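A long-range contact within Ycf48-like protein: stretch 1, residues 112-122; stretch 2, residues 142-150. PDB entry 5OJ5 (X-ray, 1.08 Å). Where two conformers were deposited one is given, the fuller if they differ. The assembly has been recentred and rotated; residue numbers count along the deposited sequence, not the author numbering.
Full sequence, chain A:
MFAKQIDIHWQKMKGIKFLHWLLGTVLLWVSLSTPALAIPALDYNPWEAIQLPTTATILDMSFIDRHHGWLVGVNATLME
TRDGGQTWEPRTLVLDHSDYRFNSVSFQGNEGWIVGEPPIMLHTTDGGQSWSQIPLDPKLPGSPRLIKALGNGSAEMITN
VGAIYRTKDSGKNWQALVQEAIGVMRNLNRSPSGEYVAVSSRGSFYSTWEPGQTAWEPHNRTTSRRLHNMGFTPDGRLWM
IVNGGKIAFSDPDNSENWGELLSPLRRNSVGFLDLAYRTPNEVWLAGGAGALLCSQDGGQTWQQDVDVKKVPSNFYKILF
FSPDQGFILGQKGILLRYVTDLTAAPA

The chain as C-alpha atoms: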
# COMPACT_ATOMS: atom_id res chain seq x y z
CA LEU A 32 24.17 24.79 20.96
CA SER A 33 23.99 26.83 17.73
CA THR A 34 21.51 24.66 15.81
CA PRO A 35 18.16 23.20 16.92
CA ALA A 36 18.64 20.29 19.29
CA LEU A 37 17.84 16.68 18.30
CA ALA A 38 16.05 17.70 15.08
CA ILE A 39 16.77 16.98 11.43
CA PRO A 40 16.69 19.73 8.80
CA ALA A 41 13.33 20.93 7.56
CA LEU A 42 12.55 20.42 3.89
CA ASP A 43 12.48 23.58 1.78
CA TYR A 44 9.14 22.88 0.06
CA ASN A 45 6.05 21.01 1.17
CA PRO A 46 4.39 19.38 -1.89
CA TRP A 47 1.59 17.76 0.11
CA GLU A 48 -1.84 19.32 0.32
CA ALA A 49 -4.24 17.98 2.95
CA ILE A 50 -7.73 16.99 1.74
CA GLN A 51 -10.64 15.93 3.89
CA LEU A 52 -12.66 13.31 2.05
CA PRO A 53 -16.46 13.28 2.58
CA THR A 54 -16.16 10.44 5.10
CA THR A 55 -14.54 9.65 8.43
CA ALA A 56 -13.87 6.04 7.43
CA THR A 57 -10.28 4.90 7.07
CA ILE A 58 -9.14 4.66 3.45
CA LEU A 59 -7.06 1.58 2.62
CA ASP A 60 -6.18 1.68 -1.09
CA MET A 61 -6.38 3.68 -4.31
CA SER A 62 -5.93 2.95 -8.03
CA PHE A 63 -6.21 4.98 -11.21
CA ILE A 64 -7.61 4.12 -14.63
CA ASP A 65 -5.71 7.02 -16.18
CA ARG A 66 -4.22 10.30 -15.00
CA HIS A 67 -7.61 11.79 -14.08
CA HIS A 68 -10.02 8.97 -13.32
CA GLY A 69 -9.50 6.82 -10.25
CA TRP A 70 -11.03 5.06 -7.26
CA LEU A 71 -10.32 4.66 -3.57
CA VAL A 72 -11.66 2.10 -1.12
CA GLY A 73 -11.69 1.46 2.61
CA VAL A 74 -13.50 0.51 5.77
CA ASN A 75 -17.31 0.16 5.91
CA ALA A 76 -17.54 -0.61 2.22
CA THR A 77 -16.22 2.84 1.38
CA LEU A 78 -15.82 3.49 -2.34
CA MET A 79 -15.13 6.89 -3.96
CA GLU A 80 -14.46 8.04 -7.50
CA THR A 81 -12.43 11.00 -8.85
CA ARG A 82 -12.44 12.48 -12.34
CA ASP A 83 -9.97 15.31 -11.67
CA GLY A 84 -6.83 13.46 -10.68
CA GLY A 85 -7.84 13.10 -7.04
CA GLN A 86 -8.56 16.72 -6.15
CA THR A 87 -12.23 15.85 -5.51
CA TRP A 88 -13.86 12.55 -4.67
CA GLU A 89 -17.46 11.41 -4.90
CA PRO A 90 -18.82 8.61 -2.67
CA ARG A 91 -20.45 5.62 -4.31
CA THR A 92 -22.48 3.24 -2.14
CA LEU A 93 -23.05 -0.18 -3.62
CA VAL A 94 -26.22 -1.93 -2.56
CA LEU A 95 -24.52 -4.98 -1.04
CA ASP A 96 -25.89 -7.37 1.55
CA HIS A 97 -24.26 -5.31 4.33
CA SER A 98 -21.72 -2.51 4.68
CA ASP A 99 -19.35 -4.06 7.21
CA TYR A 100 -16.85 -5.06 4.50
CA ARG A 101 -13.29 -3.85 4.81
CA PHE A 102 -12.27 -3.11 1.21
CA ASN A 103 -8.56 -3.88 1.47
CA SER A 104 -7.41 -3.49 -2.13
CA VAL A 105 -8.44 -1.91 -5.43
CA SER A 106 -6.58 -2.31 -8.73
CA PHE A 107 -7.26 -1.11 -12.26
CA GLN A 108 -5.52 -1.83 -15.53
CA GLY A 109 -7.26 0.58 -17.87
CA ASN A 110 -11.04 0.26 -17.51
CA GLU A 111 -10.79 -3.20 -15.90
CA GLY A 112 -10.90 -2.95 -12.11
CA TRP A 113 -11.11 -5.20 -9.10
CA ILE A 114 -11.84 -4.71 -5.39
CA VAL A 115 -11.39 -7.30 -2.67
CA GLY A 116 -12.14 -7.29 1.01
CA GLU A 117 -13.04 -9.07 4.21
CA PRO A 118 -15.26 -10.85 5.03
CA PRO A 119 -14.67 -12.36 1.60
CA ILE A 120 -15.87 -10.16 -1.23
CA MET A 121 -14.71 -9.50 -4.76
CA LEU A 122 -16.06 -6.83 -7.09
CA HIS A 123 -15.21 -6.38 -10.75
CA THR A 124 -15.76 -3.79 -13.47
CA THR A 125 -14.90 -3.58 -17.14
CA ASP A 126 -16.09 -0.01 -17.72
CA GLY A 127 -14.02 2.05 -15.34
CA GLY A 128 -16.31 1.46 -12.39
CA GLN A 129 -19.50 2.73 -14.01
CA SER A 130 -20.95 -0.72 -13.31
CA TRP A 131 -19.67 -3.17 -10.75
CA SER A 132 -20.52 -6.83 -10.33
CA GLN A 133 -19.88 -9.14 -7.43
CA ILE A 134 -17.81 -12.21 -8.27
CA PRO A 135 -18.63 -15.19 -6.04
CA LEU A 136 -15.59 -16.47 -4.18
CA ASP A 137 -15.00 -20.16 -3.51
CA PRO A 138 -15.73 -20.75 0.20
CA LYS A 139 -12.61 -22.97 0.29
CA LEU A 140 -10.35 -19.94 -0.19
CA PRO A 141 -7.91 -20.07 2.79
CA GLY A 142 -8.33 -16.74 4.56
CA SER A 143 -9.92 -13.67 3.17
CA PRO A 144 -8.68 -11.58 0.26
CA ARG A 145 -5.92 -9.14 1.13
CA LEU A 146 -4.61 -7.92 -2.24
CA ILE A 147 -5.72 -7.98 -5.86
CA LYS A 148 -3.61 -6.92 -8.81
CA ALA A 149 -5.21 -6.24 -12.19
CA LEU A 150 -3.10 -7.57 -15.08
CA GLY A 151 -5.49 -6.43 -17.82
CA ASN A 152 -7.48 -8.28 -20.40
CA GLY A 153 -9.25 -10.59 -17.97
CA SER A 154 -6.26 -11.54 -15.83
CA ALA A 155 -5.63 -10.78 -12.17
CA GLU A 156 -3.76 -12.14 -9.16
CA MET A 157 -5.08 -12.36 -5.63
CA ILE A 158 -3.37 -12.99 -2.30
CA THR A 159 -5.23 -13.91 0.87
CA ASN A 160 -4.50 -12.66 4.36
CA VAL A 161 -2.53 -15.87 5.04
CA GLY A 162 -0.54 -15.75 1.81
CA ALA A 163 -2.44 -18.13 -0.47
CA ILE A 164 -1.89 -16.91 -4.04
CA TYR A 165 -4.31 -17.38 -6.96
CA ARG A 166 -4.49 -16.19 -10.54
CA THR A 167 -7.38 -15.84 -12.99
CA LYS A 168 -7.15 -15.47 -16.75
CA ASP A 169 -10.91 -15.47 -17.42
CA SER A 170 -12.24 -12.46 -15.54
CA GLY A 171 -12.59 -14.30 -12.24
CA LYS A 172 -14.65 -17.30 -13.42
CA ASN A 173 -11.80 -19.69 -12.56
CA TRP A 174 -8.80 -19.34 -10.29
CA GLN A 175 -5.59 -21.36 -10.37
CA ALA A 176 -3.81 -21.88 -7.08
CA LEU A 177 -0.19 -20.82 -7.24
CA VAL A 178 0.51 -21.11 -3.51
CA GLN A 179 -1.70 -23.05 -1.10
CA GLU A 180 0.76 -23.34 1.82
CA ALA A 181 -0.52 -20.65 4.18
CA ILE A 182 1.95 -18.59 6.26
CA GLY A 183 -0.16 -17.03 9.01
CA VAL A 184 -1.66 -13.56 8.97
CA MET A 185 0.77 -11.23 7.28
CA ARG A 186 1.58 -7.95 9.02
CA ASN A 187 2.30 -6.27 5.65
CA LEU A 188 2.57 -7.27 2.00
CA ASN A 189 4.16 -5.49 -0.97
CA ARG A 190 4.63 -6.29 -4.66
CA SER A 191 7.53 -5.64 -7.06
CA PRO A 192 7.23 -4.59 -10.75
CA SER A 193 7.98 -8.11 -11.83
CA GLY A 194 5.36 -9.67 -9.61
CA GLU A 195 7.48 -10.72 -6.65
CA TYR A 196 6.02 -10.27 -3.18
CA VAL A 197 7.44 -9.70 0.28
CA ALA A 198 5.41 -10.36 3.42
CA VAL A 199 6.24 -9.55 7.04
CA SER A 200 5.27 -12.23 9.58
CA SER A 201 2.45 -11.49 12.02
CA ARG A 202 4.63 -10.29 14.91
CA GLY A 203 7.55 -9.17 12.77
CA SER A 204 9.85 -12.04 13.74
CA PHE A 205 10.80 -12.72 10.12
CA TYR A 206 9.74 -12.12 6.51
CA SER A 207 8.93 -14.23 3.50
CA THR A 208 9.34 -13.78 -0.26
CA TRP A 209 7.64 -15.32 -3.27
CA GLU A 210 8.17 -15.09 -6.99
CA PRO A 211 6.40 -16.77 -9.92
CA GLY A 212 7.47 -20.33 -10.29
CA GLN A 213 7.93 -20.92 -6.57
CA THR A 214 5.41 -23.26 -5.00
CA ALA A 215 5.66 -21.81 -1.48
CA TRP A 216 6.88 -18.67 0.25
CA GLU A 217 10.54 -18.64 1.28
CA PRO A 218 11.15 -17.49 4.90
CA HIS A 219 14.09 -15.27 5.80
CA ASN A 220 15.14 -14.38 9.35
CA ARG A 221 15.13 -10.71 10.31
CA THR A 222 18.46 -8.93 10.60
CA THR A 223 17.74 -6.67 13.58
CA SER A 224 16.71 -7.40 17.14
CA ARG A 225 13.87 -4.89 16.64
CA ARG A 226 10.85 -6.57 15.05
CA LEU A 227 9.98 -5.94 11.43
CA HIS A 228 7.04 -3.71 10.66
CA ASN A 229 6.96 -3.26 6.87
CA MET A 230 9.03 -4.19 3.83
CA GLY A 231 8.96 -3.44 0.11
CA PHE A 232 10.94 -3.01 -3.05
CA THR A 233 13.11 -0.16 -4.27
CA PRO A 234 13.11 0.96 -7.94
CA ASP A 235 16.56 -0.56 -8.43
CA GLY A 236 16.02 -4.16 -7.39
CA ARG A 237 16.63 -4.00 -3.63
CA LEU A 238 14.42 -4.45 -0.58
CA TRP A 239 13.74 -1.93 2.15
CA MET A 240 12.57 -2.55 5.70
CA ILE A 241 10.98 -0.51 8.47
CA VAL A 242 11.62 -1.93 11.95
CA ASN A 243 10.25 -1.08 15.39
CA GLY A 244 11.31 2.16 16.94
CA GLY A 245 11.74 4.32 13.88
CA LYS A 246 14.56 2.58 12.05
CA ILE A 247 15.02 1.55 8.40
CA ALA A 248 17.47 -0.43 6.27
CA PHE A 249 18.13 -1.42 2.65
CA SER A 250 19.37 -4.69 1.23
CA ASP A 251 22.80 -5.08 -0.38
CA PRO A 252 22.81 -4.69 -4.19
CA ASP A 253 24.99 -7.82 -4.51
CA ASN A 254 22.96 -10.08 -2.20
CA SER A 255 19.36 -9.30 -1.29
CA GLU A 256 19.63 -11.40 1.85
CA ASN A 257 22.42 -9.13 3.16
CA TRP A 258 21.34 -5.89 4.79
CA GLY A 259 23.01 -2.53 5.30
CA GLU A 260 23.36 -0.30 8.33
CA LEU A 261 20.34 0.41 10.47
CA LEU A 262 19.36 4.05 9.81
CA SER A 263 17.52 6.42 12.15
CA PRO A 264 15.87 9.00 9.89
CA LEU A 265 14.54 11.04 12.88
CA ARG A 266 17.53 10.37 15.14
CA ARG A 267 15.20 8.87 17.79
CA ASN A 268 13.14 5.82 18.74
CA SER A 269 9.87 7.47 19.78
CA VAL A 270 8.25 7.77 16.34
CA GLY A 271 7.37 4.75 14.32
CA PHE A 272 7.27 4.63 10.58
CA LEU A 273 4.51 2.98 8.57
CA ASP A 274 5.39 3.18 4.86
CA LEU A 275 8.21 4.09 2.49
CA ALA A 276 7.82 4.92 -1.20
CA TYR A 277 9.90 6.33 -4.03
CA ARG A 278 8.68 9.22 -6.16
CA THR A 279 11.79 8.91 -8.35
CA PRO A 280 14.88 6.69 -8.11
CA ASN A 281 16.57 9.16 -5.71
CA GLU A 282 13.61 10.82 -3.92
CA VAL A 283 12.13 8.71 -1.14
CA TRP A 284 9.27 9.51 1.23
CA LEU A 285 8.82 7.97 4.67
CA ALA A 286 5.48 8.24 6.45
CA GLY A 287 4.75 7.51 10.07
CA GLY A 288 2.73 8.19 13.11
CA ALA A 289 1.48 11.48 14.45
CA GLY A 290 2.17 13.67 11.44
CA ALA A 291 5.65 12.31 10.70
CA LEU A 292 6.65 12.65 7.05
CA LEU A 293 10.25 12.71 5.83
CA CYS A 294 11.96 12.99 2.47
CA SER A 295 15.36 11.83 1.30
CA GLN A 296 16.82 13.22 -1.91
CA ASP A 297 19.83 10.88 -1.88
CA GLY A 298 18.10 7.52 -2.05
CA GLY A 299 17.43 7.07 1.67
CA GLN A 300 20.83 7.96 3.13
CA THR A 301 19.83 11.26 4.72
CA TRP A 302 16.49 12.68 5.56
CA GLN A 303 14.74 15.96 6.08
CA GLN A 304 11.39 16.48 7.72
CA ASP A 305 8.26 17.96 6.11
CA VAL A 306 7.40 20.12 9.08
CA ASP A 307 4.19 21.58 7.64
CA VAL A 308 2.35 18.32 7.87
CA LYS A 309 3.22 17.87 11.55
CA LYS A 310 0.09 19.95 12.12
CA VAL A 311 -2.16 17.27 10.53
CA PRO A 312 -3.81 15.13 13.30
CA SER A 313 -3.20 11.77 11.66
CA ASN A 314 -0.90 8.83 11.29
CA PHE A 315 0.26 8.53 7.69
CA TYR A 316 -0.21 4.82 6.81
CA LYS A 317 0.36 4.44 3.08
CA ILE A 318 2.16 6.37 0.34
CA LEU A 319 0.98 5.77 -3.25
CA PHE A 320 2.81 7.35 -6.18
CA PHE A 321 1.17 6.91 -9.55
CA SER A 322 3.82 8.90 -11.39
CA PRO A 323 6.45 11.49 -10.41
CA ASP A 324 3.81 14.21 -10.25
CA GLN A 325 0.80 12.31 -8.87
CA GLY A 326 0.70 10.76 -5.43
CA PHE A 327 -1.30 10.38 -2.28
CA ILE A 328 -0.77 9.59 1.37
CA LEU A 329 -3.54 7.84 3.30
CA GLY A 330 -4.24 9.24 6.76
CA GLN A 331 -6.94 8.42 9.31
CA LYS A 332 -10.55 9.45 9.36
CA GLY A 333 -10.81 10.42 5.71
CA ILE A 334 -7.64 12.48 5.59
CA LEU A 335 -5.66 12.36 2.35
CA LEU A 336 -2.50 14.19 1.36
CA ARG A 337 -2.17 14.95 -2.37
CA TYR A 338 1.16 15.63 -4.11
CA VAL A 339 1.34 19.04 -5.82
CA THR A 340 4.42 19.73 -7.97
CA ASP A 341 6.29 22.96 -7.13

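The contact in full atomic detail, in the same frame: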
# COMPACT_ATOMS: atom_id res chain seq x y z
N GLY A 112 -11.22 -3.16 -13.50
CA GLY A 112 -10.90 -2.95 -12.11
C GLY A 112 -11.45 -4.05 -11.22
O GLY A 112 -12.43 -4.72 -11.54
N TRP A 113 -10.80 -4.17 -10.07
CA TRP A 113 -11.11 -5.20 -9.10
C TRP A 113 -11.02 -4.61 -7.70
O TRP A 113 -10.12 -3.79 -7.43
CB TRP A 113 -10.08 -6.34 -9.18
CG TRP A 113 -9.87 -6.93 -10.53
CD1 TRP A 113 -9.15 -6.40 -11.56
CD2 TRP A 113 -10.37 -8.18 -11.00
NE1 TRP A 113 -9.16 -7.26 -12.65
CE2 TRP A 113 -9.90 -8.36 -12.32
CE3 TRP A 113 -11.14 -9.19 -10.41
CZ2 TRP A 113 -10.18 -9.51 -13.07
CZ3 TRP A 113 -11.44 -10.33 -11.17
CH2 TRP A 113 -10.95 -10.47 -12.47
N ILE A 114 -11.91 -5.04 -6.82
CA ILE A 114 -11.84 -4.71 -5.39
C ILE A 114 -11.98 -6.01 -4.63
O ILE A 114 -12.82 -6.84 -4.97
CB ILE A 114 -13.00 -3.77 -4.98
CG1 ILE A 114 -12.87 -2.42 -5.71
CG2 ILE A 114 -13.01 -3.56 -3.46
CD1 ILE A 114 -14.15 -1.58 -5.62
N VAL A 115 -11.18 -6.18 -3.57
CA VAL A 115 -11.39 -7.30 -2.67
C VAL A 115 -11.42 -6.83 -1.23
O VAL A 115 -10.85 -5.79 -0.87
CB VAL A 115 -10.37 -8.44 -2.85
CG1 VAL A 115 -10.47 -9.03 -4.24
CG2 VAL A 115 -8.93 -7.98 -2.55
N GLY A 116 -12.04 -7.64 -0.39
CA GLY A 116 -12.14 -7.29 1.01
C GLY A 116 -12.52 -8.45 1.88
O GLY A 116 -12.64 -9.61 1.44
N GLU A 117 -12.71 -8.11 3.15
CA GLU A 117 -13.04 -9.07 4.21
C GLU A 117 -14.24 -8.56 5.00
O GLU A 117 -14.33 -7.36 5.26
CB GLU A 117 -11.85 -9.26 5.15
CG GLU A 117 -11.39 -8.05 5.83
CD GLU A 117 -10.14 -8.32 6.62
OE1 GLU A 117 -10.27 -8.52 7.85
OE2 GLU A 117 -9.04 -8.34 6.00
N PRO A 118 -15.19 -9.44 5.38
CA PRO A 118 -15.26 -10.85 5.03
C PRO A 118 -15.32 -11.01 3.51
O PRO A 118 -15.59 -10.03 2.79
CB PRO A 118 -16.55 -11.32 5.73
CG PRO A 118 -17.36 -10.13 5.81
CD PRO A 118 -16.40 -8.99 6.09
N PRO A 119 -15.04 -12.21 3.01
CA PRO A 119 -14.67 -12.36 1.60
C PRO A 119 -15.65 -11.70 0.66
O PRO A 119 -16.85 -12.01 0.64
CB PRO A 119 -14.61 -13.88 1.44
CG PRO A 119 -14.16 -14.36 2.80
CD PRO A 119 -14.88 -13.47 3.78
N ILE A 120 -15.11 -10.82 -0.18
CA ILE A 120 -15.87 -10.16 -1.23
C ILE A 120 -14.90 -9.81 -2.33
O ILE A 120 -13.75 -9.43 -2.10
CB ILE A 120 -16.62 -8.91 -0.70
CG1 ILE A 120 -17.51 -8.29 -1.79
CG2 ILE A 120 -15.67 -7.89 -0.07
CD1 ILE A 120 -18.58 -7.36 -1.25
N MET A 121 -15.42 -9.91 -3.56
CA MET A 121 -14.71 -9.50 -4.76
C MET A 121 -15.69 -8.79 -5.68
O MET A 121 -16.76 -9.33 -5.99
CB MET A 121 -14.08 -10.70 -5.47
CG MET A 121 -13.39 -10.33 -6.79
SD MET A 121 -12.55 -11.69 -7.57
CE MET A 121 -11.19 -11.92 -6.45
N LEU A 122 -15.30 -7.61 -6.13
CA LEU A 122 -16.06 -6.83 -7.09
C LEU A 122 -15.20 -6.60 -8.33
O LEU A 122 -13.96 -6.51 -8.27
CB LEU A 122 -16.40 -5.47 -6.50
CG LEU A 122 -17.12 -5.49 -5.15
CD1 LEU A 122 -17.28 -4.09 -4.60
CD2 LEU A 122 -18.44 -6.19 -5.22
N GLY A 142 -8.40 -18.12 4.15
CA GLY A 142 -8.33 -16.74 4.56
C GLY A 142 -9.12 -15.86 3.62
O GLY A 142 -9.59 -16.29 2.56
N SER A 143 -9.19 -14.65 3.94
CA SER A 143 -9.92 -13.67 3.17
C SER A 143 -8.99 -12.93 2.24
O SER A 143 -7.79 -12.82 2.48
CB SER A 143 -10.57 -12.66 4.11
OG SER A 143 -9.63 -12.28 5.09
N PRO A 144 -9.53 -12.35 1.17
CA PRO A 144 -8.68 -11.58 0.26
C PRO A 144 -8.00 -10.40 0.92
O PRO A 144 -8.63 -9.65 1.67
CB PRO A 144 -9.68 -11.06 -0.78
CG PRO A 144 -10.79 -11.99 -0.71
CD PRO A 144 -10.93 -12.40 0.70
N ARG A 145 -6.72 -10.25 0.64
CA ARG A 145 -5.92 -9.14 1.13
C ARG A 145 -5.50 -8.19 0.02
O ARG A 145 -5.40 -7.00 0.25
CB ARG A 145 -4.67 -9.72 1.87
CG ARG A 145 -3.69 -8.67 2.32
CD ARG A 145 -4.23 -7.79 3.36
NE ARG A 145 -3.17 -7.00 3.93
CZ ARG A 145 -2.34 -7.43 4.91
NH1 ARG A 145 -2.55 -8.58 5.47
NH2 ARG A 145 -1.38 -6.67 5.38
N LEU A 146 -5.17 -8.73 -1.16
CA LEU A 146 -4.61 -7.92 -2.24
C LEU A 146 -5.13 -8.47 -3.54
O LEU A 146 -5.18 -9.69 -3.72
CB LEU A 146 -3.06 -7.99 -2.19
CG LEU A 146 -2.33 -7.21 -3.28
CD1 LEU A 146 -0.97 -6.81 -2.74
CD2 LEU A 146 -2.08 -8.04 -4.53
N ILE A 147 -5.46 -7.58 -4.48
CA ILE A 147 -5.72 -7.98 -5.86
C ILE A 147 -4.91 -7.08 -6.75
O ILE A 147 -4.72 -5.88 -6.46
CB ILE A 147 -7.23 -7.91 -6.18
CG1 ILE A 147 -7.55 -8.55 -7.54
CG2 ILE A 147 -7.81 -6.52 -6.06
CD1 ILE A 147 -8.61 -9.41 -7.64
N LYS A 148 -4.37 -7.66 -7.82
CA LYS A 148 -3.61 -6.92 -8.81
C LYS A 148 -4.21 -7.20 -10.18
O LYS A 148 -4.22 -8.35 -10.64
CB LYS A 148 -2.13 -7.30 -8.76
CG LYS A 148 -1.34 -6.61 -9.85
CD LYS A 148 -1.20 -5.11 -9.59
CE LYS A 148 -0.34 -4.39 -10.56
NZ LYS A 148 -0.33 -2.91 -10.23
N ALA A 149 -4.67 -6.14 -10.84
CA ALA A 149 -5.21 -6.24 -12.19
C ALA A 149 -4.05 -6.38 -13.17
O ALA A 149 -3.12 -5.56 -13.15
CB ALA A 149 -5.97 -4.97 -12.54
N LEU A 150 -4.11 -7.38 -14.04
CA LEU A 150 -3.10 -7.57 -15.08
C LEU A 150 -3.60 -7.17 -16.45
O LEU A 150 -2.84 -7.17 -17.41
CB LEU A 150 -2.63 -9.03 -15.07
CG LEU A 150 -1.98 -9.48 -13.76
CD1 LEU A 150 -1.75 -10.97 -13.76
CD2 LEU A 150 -0.72 -8.71 -13.42
O HOH W 1 -7.84 -9.99 4.51

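Two strands run nearly antiparallel here, at 163° and with their axes 5.5 Å apart at closest approach, yet no direct hydrogen bond joins them. Part of the backbone of stretch 1 pairs within the stretch: strand 112-117 turns back through the cis peptide before Pro-118 and pairs with 120-122. Ile-114 N donates to Leu-122 O at 2.9 Å and Leu-122 N to Ile-114 O at 2.8 Å; nearer the turn, Gly-116 N reaches Ile-120 O at 3.0 Å and Ile-120 N reaches Gly-116 O at 3.2 Å. The contact with stretch 2 is made largely by side-chain packing, and 536 Å² is buried in all.

The first rule is alternation. Trp-113 and Val-115 point toward stretch 2 while Ile-114 between them points away; across the gap, Pro-144 and Ile-147 point toward stretch 1, and Arg-145 and Leu-146 away. Two outward residues, in place of the single one in a regular alternation, separate the inward pair, and the phi/psi of Arg-145, -112/-38, departs from the extended values of its neighbours.

Ile-147 gives up the most surface to the contact, and its CD1 is the meeting point. That methyl lies 3.7 Å from Trp-113 CB, 3.9 Å from Val-115 CG1 and 3.8 Å from Met-121 CE. Met-121 starts out sideways, but its unbranched chain, t at chi1 and chi2 and m at chi3, carries the terminal methyl in. Further along, the small Ala-149 fits beside the indole, its CB 3.6 Å from Trp-113 CD1.

Pro-144 is the second apolar centre. Its CB packs 3.4 Å from Val-115 CB, and its CD sits 3.4 Å from Gly-116 O and 4.0 Å from Pro-119 CB. Proline suits a strand position where no amide hydrogen is offered to the facing chain: the ring puts carbon against the carbonyl that Ile-120 already uses. Gly-116, opposite it with CA atoms 5.6 Å apart, has its own reason to be bare, since a CB there would point away from stretch 2 and come within 3.3 Å of Ile-120 CG2.

Polarity is kept for the partly exposed end. Glu-117 CB approaches Ser-143 OG at 3.7 Å, but the polar link runs through a water hydrogen-bonded to Glu-117 OE2 at 2.5 Å, Pro-144 O at 3.0 Å and Ser-143 OG at 3.0 Å. The design reads as an apolar row closed at one end by a water-bridged clasp.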